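Local coordinates for protein putative cyclohexadienyl dehydrogenase and ADH prephenate dehydrogenase (Rhizobium meliloti, PDB 4WJI) that probably catalyses the oxidative decarboxylation of prephenate to 4-hydroxyphenylpyruvate on the route to tyrosine, and binds NADP and tyrosine, at residues Thr6-Gly11 / Glu63-Val68; Val33-Ser38 / Leu56-Ala61. One frame throughout, in Å; residues are numbered along the deposited sequence.

Contact 1: Thr6-Gly11 / Glu63-Val68; sequences TIALIG and EGADLV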
loop_
_atom_site.group_PDB
_atom_site.type_symbol
_atom_site.label_atom_id
_atom_site.label_comp_id
_atom_site.label_asym_id
_atom_site.label_seq_id
_atom_site.Cartn_x
_atom_site.Cartn_y
_atom_site.Cartn_z
ATOM N N THR A 6 -37.671 5.513 10.155
ATOM C CA THR A 6 -36.717 5.583 11.253
ATOM C C THR A 6 -35.581 4.580 10.987
ATOM O O THR A 6 -35.828 3.396 10.694
ATOM C CB THR A 6 -37.366 5.159 12.535
ATOM O OG1 THR A 6 -38.516 5.998 12.783
ATOM C CG2 THR A 6 -36.379 5.313 13.685
ATOM N N ILE A 7 -34.351 5.081 11.038
ATOM C CA ILE A 7 -33.142 4.275 10.920
ATOM C C ILE A 7 -32.397 4.353 12.233
ATOM O O ILE A 7 -32.083 5.450 12.674
ATOM C CB ILE A 7 -32.238 4.717 9.775
ATOM C CG1 ILE A 7 -32.997 4.685 8.423
ATOM C CG2 ILE A 7 -30.985 3.842 9.734
ATOM C CD1 ILE A 7 -32.154 5.148 7.289
ATOM N N ALA A 8 -32.130 3.174 12.840
ATOM C CA ALA A 8 -31.341 3.103 14.066
ATOM C C ALA A 8 -29.934 2.617 13.720
ATOM O O ALA A 8 -29.766 1.572 13.053
ATOM C CB ALA A 8 -31.961 2.121 15.026
ATOM N N LEU A 9 -28.932 3.391 14.163
ATOM C CA LEU A 9 -27.528 3.062 13.912
ATOM C C LEU A 9 -26.948 2.597 15.208
ATOM O O LEU A 9 -26.854 3.374 16.165
ATOM C CB LEU A 9 -26.780 4.295 13.421
ATOM C CG LEU A 9 -27.353 4.882 12.117
ATOM C CD1 LEU A 9 -26.583 6.132 11.730
ATOM C CD2 LEU A 9 -27.352 3.860 10.967
ATOM N N ILE A 10 -26.578 1.312 15.245
ATOM C CA ILE A 10 -25.942 0.743 16.451
ATOM C C ILE A 10 -24.450 0.630 16.162
ATOM O O ILE A 10 -24.022 -0.201 15.344
ATOM C CB ILE A 10 -26.492 -0.643 16.792
ATOM C CG1 ILE A 10 -28.015 -0.590 16.981
ATOM C CG2 ILE A 10 -25.774 -1.180 18.054
ATOM C CD1 ILE A 10 -28.700 -1.903 17.271
ATOM N N GLY A 11 -23.657 1.495 16.795
ATOM C CA GLY A 11 -22.271 1.669 16.410
ATOM C C GLY A 11 -22.139 2.901 15.511
ATOM O O GLY A 11 -22.889 3.057 14.543
ATOM N N GLU A 63 -36.573 0.560 19.065
ATOM C CA GLU A 63 -38.034 0.570 19.224
ATOM C C GLU A 63 -38.690 1.367 18.081
ATOM O O GLU A 63 -38.362 2.519 17.858
ATOM C CB GLU A 63 -38.381 1.038 20.628
ATOM C CG GLU A 63 -37.957 -0.036 21.651
ATOM C CD GLU A 63 -38.232 0.266 23.117
ATOM O OE1 GLU A 63 -38.714 1.385 23.461
ATOM O OE2 GLU A 63 -37.946 -0.642 23.938
ATOM N N GLY A 64 -39.490 0.694 17.259
ATOM C CA GLY A 64 -40.127 1.342 16.104
ATOM C C GLY A 64 -39.284 1.605 14.889
ATOM O O GLY A 64 -39.723 2.234 13.939
ATOM N N ALA A 65 -38.045 1.117 14.886
ATOM C CA ALA A 65 -37.138 1.353 13.760
ATOM C C ALA A 65 -37.435 0.444 12.568
ATOM O O ALA A 65 -37.646 -0.757 12.722
ATOM C CB ALA A 65 -35.689 1.200 14.189
ATOM N N ASP A 66 -37.458 1.034 11.393
ATOM C CA ASP A 66 -37.707 0.314 10.150
ATOM C C ASP A 66 -36.446 -0.355 9.637
ATOM O O ASP A 66 -36.517 -1.452 9.053
ATOM C CB ASP A 66 -38.233 1.287 9.078
ATOM C CG ASP A 66 -39.488 1.994 9.529
ATOM O OD1 ASP A 66 -40.569 1.325 9.619
ATOM O OD2 ASP A 66 -39.360 3.195 9.917
ATOM N N LEU A 67 -35.283 0.294 9.839
ATOM C CA LEU A 67 -33.977 -0.253 9.442
ATOM C C LEU A 67 -33.045 -0.090 10.660
ATOM O O LEU A 67 -33.009 0.979 11.281
ATOM C CB LEU A 67 -33.395 0.513 8.257
ATOM C CG LEU A 67 -32.002 0.046 7.819
ATOM C CD1 LEU A 67 -32.038 -1.369 7.311
ATOM C CD2 LEU A 67 -31.500 1.004 6.763
ATOM N N VAL A 68 -32.341 -1.178 11.009
ATOM C CA VAL A 68 -31.351 -1.192 12.074
ATOM C C VAL A 68 -30.033 -1.604 11.455
ATOM O O VAL A 68 -29.948 -2.671 10.813
ATOM C CB VAL A 68 -31.729 -2.217 13.157
ATOM C CG1 VAL A 68 -30.681 -2.282 14.242
ATOM C CG2 VAL A 68 -33.092 -1.878 13.735
HETATM O O HOH W 1 -40.556 4.307 12.087
#
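I10 and V68 make the tightest apolar meeting here, with I10 CD1 lying 3.6 Å from V68 CG1 as the two side chains cross obliquely. V68 CG1 stands anti to its own backbone N (chi1 178°), and this brings the branch up against the end of I10. On the same face of the sheet A8 CB rests 3.9 Å from A65 CB, with V62 closing over I10 and V68. The other face carries I7 and L67, whose side chains lie side by side and point the same way, with I23 of helix 14-26 packed on I7. Between the faces the backbones pair in parallel, through a nearly straight bond of 2.8 Å from A8 N to L67 O.

At the T6 end the contact changes character. T6 O takes two donors at once, D66 N at 3.0 Å and, by a longer bond, L67 N at 3.3 Å. T6 N in turn reaches the anti lone pair of D66 OD2 at 2.9 Å, while OD1 of the same carboxylate forms a salt bridge with K89. Water then ties T6 OG1, D66 OD2 and G64 O together beside the exposed G64. A buried parallel pair opening into a hydrated turn in this way joins the first and fourth strands of a Rossmann fold, and strand 4-10 runs on into G11, which touches NADP at the start of a GxGxxG-like loop.

Contact 2: Val33-Ser38 / Leu56-Ala61; sequences VVTTRS and LSAAEA. With NAP (NADP nicotinamide-adenine-dinucleotide phosphate), chain B.
Phosphate oxygen O2X of NADP is gripped by three donors of residues that border L56: T36 OG1, S38 N and S38 OG, the two hydroxyls each 2.8 Å away. T36 OG1 also accepts from ribose O3B at 2.7 Å, so one hydroxyl joins sugar to phosphate. R37 NE meets O3X at 2.8 Å in an almost straight bond (172°), in the plane of a guanidinium that carries adenine N7A over the centre of one face. This is the loop after the second strand of the Rossmann fold, where NADP-dependent enzymes commonly hold the 2'-phosphate. Behind it, T35 and V33 turn toward the short helix 58-61, and A61 CB settles 3.7 Å from T35 CG2. T35 OG1, anti to its own backbone N (chi1 -169°), bonds to T55 O and accepts from a water that also donates to L56 O. An alanine at T35 would probably deprive T55 O of this hydroxyl, leave the water held here by L56 O alone, and open a gap beside A61 where CG2 had been. A second water bridges R37 O and L56 O, while L56 CD2 lies 4.0 Å from S38 C. S57 OG caps the helix by accepting from E60 N.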
loop_
_atom_site.group_PDB
_atom_site.type_symbol
_atom_site.label_atom_id
_atom_site.label_comp_id
_atom_site.label_asym_id
_atom_site.label_seq_id
_atom_site.Cartn_x
_atom_site.Cartn_y
_atom_site.Cartn_z
ATOM N N VAL A 33 -31.699 7.491 14.659
ATOM C CA VAL A 33 -31.452 7.201 16.069
ATOM C C VAL A 33 -30.051 6.670 16.170
ATOM O O VAL A 33 -29.713 5.730 15.453
ATOM C CB VAL A 33 -32.448 6.143 16.612
ATOM C CG1 VAL A 33 -32.229 5.960 18.104
ATOM C CG2 VAL A 33 -33.892 6.588 16.341
ATOM N N VAL A 34 -29.252 7.222 17.082
ATOM C CA VAL A 34 -27.853 6.799 17.265
ATOM C C VAL A 34 -27.681 6.178 18.637
ATOM O O VAL A 34 -28.101 6.766 19.677
ATOM C CB VAL A 34 -26.903 7.995 17.136
ATOM C CG1 VAL A 34 -25.481 7.651 17.542
ATOM C CG2 VAL A 34 -26.910 8.488 15.695
ATOM N N THR A 35 -27.035 5.016 18.637
ATOM C CA THR A 35 -26.613 4.397 19.877
ATOM C C THR A 35 -25.205 3.865 19.741
ATOM O O THR A 35 -24.777 3.478 18.642
ATOM C CB THR A 35 -27.581 3.310 20.351
ATOM O OG1 THR A 35 -27.295 2.899 21.690
ATOM C CG2 THR A 35 -27.605 2.148 19.451
ATOM N N THR A 36 -24.486 3.870 20.858
ATOM C CA THR A 36 -23.157 3.295 20.940
ATOM C C THR A 36 -22.934 2.929 22.406
ATOM O O THR A 36 -23.667 3.446 23.288
ATOM C CB THR A 36 -22.107 4.318 20.436
ATOM O OG1 THR A 36 -20.825 3.692 20.248
ATOM C CG2 THR A 36 -21.965 5.559 21.332
ATOM N N ARG A 37 -21.932 2.096 22.685
ATOM C CA ARG A 37 -21.870 1.602 24.051
ATOM C C ARG A 37 -21.367 2.639 25.040
ATOM O O ARG A 37 -21.852 2.669 26.160
ATOM C CB ARG A 37 -21.107 0.322 24.200
ATOM C CG ARG A 37 -19.750 0.374 23.640
ATOM C CD ARG A 37 -18.916 -0.774 24.179
ATOM N NE ARG A 37 -17.581 -0.558 23.663
ATOM C CZ ARG A 37 -16.564 -1.375 23.824
ATOM N NH1 ARG A 37 -16.731 -2.539 24.443
ATOM N NH2 ARG A 37 -15.388 -1.038 23.319
ATOM N N SER A 38 -20.450 3.524 24.632
ATOM C CA SER A 38 -19.887 4.453 25.593
ATOM C C SER A 38 -20.484 5.854 25.596
ATOM O O SER A 38 -20.882 6.395 24.551
ATOM C CB SER A 38 -18.390 4.528 25.380
ATOM O OG SER A 38 -18.023 5.340 24.292
ATOM N N LEU A 56 -28.005 5.375 25.079
ATOM C CA LEU A 56 -27.040 4.356 25.435
ATOM C C LEU A 56 -27.570 2.924 25.332
ATOM O O LEU A 56 -26.782 1.959 25.386
ATOM C CB LEU A 56 -26.515 4.609 26.846
ATOM C CG LEU A 56 -25.757 5.915 27.111
ATOM C CD1 LEU A 56 -25.648 6.218 28.617
ATOM C CD2 LEU A 56 -24.357 5.838 26.486
ATOM N N SER A 57 -28.880 2.775 25.174
ATOM C CA SER A 57 -29.495 1.488 25.124
ATOM C C SER A 57 -29.827 1.096 23.707
ATOM O O SER A 57 -30.730 1.692 23.092
ATOM C CB SER A 57 -30.761 1.522 25.935
ATOM O OG SER A 57 -31.491 0.361 25.760
ATOM N N ALA A 58 -29.156 0.062 23.188
ATOM C CA ALA A 58 -29.522 -0.467 21.868
ATOM C C ALA A 58 -30.977 -0.997 21.842
ATOM O O ALA A 58 -31.677 -0.843 20.852
ATOM C CB ALA A 58 -28.542 -1.550 21.450
ATOM N N ALA A 59 -31.431 -1.591 22.947
ATOM C CA ALA A 59 -32.806 -2.056 23.027
ATOM C C ALA A 59 -33.775 -0.888 22.807
ATOM O O ALA A 59 -34.722 -1.008 22.014
ATOM C CB ALA A 59 -33.052 -2.737 24.352
ATOM N N GLU A 60 -33.556 0.229 23.502
ATOM C CA GLU A 60 -34.398 1.407 23.283
ATOM C C GLU A 60 -34.266 1.962 21.864
ATOM O O GLU A 60 -35.254 2.386 21.252
ATOM C CB GLU A 60 -33.997 2.562 24.201
ATOM C CG GLU A 60 -34.355 2.496 25.652
ATOM C CD GLU A 60 -34.101 3.848 26.340
ATOM O OE1 GLU A 60 -33.493 4.819 25.734
ATOM O OE2 GLU A 60 -34.503 3.937 27.516
ATOM N N ALA A 61 -33.047 1.934 21.334
ATOM C CA ALA A 61 -32.785 2.545 20.025
ATOM C C ALA A 61 -33.598 1.944 18.891
ATOM O O ALA A 61 -33.936 2.646 17.905
ATOM C CB ALA A 61 -31.308 2.456 19.679
HETATM P PA NAP B . -14.852 1.842 14.747
HETATM O O1A NAP B . -14.652 3.126 14.037
HETATM O O2A NAP B . -13.854 1.329 15.730
HETATM O O5B NAP B . -16.259 1.927 15.516
HETATM C C5B NAP B . -16.624 0.917 16.450
HETATM C C4B NAP B . -18.047 1.104 16.973
HETATM O O4B NAP B . -18.429 -0.090 17.646
HETATM C C3B NAP B . -18.151 2.199 18.020
HETATM O O3B NAP B . -19.467 2.727 18.072
HETATM C C2B NAP B . -17.925 1.456 19.310
HETATM O O2B NAP B . -18.562 2.071 20.395
HETATM C C1B NAP B . -18.619 0.151 19.029
HETATM N N9A NAP B . -18.182 -1.038 19.810
HETATM C C8A NAP B . -16.952 -1.501 19.971
HETATM N N7A NAP B . -16.886 -2.608 20.664
HETATM C C5A NAP B . -18.180 -2.885 20.990
HETATM C C6A NAP B . -18.779 -3.924 21.730
HETATM N N6A NAP B . -18.039 -4.904 22.282
HETATM N N1A NAP B . -20.092 -3.908 21.836
HETATM C C2A NAP B . -20.789 -2.936 21.273
HETATM N N3A NAP B . -20.321 -1.918 20.576
HETATM C C4A NAP B . -19.000 -1.918 20.457
HETATM O O3 NAP B . -15.167 0.665 13.707
HETATM P PN NAP B . -15.636 0.639 12.180
HETATM O O1N NAP B . -14.431 0.816 11.404
HETATM O O2N NAP B . -16.780 1.524 11.967
HETATM O O5D NAP B . -16.062 -0.908 12.005
HETATM C C5D NAP B . -17.347 -1.377 12.327
HETATM C C4D NAP B . -17.630 -2.630 11.503
HETATM O O4D NAP B . -17.451 -2.313 10.138
HETATM C C3D NAP B . -16.689 -3.764 11.782
HETATM O O3D NAP B . -17.405 -4.987 11.798
HETATM C C2D NAP B . -15.702 -3.735 10.640
HETATM O O2D NAP B . -15.202 -5.025 10.398
HETATM C C1D NAP B . -16.630 -3.273 9.517
HETATM N N1N NAP B . -15.985 -2.534 8.420
HETATM C C2N NAP B . -14.944 -1.732 8.653
HETATM C C3N NAP B . -14.336 -1.043 7.631
HETATM C C7N NAP B . -13.137 -0.143 7.822
HETATM O O7N NAP B . -12.470 0.145 6.865
HETATM N N7N NAP B . -12.882 0.289 9.037
HETATM C C4N NAP B . -14.839 -1.193 6.366
HETATM C C5N NAP B . -15.926 -2.004 6.166
HETATM C C6N NAP B . -16.482 -2.704 7.201
HETATM P P2B NAP B . -17.735 2.884 21.510
HETATM O O1X NAP B . -16.781 3.765 20.776
HETATM O O2X NAP B . -18.805 3.645 22.240
HETATM O O3X NAP B . -16.986 1.906 22.395
HETATM O O HOH W 2 -25.621 0.805 22.637
HETATM O O HOH W 3 -24.270 1.438 26.374
#

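In the fold
From the N terminus, strand 4-10 leads through helix 14-26 to strand 29-35, its neighbour in the sheet. After helix 39-48 and strand 53-55, outermost within this chain, the chain returns at 56-61 to close contact 2 against 33-38, a loop with 17 residues between its segments. One residue further on, 63-68 meets 6-11 and closes contact 1, so the smaller loop is nested wholly within the larger. The two meet directly: strands 4-10 and 29-35 probably exchange backbone hydrogen bonds between L9 N and V33 O and between I7 O and V33 N, while A8 packs on A61. Contact 1 thus sets strand 67-70 beside the first strand, and contact 2 lays helix 58-61 over the second.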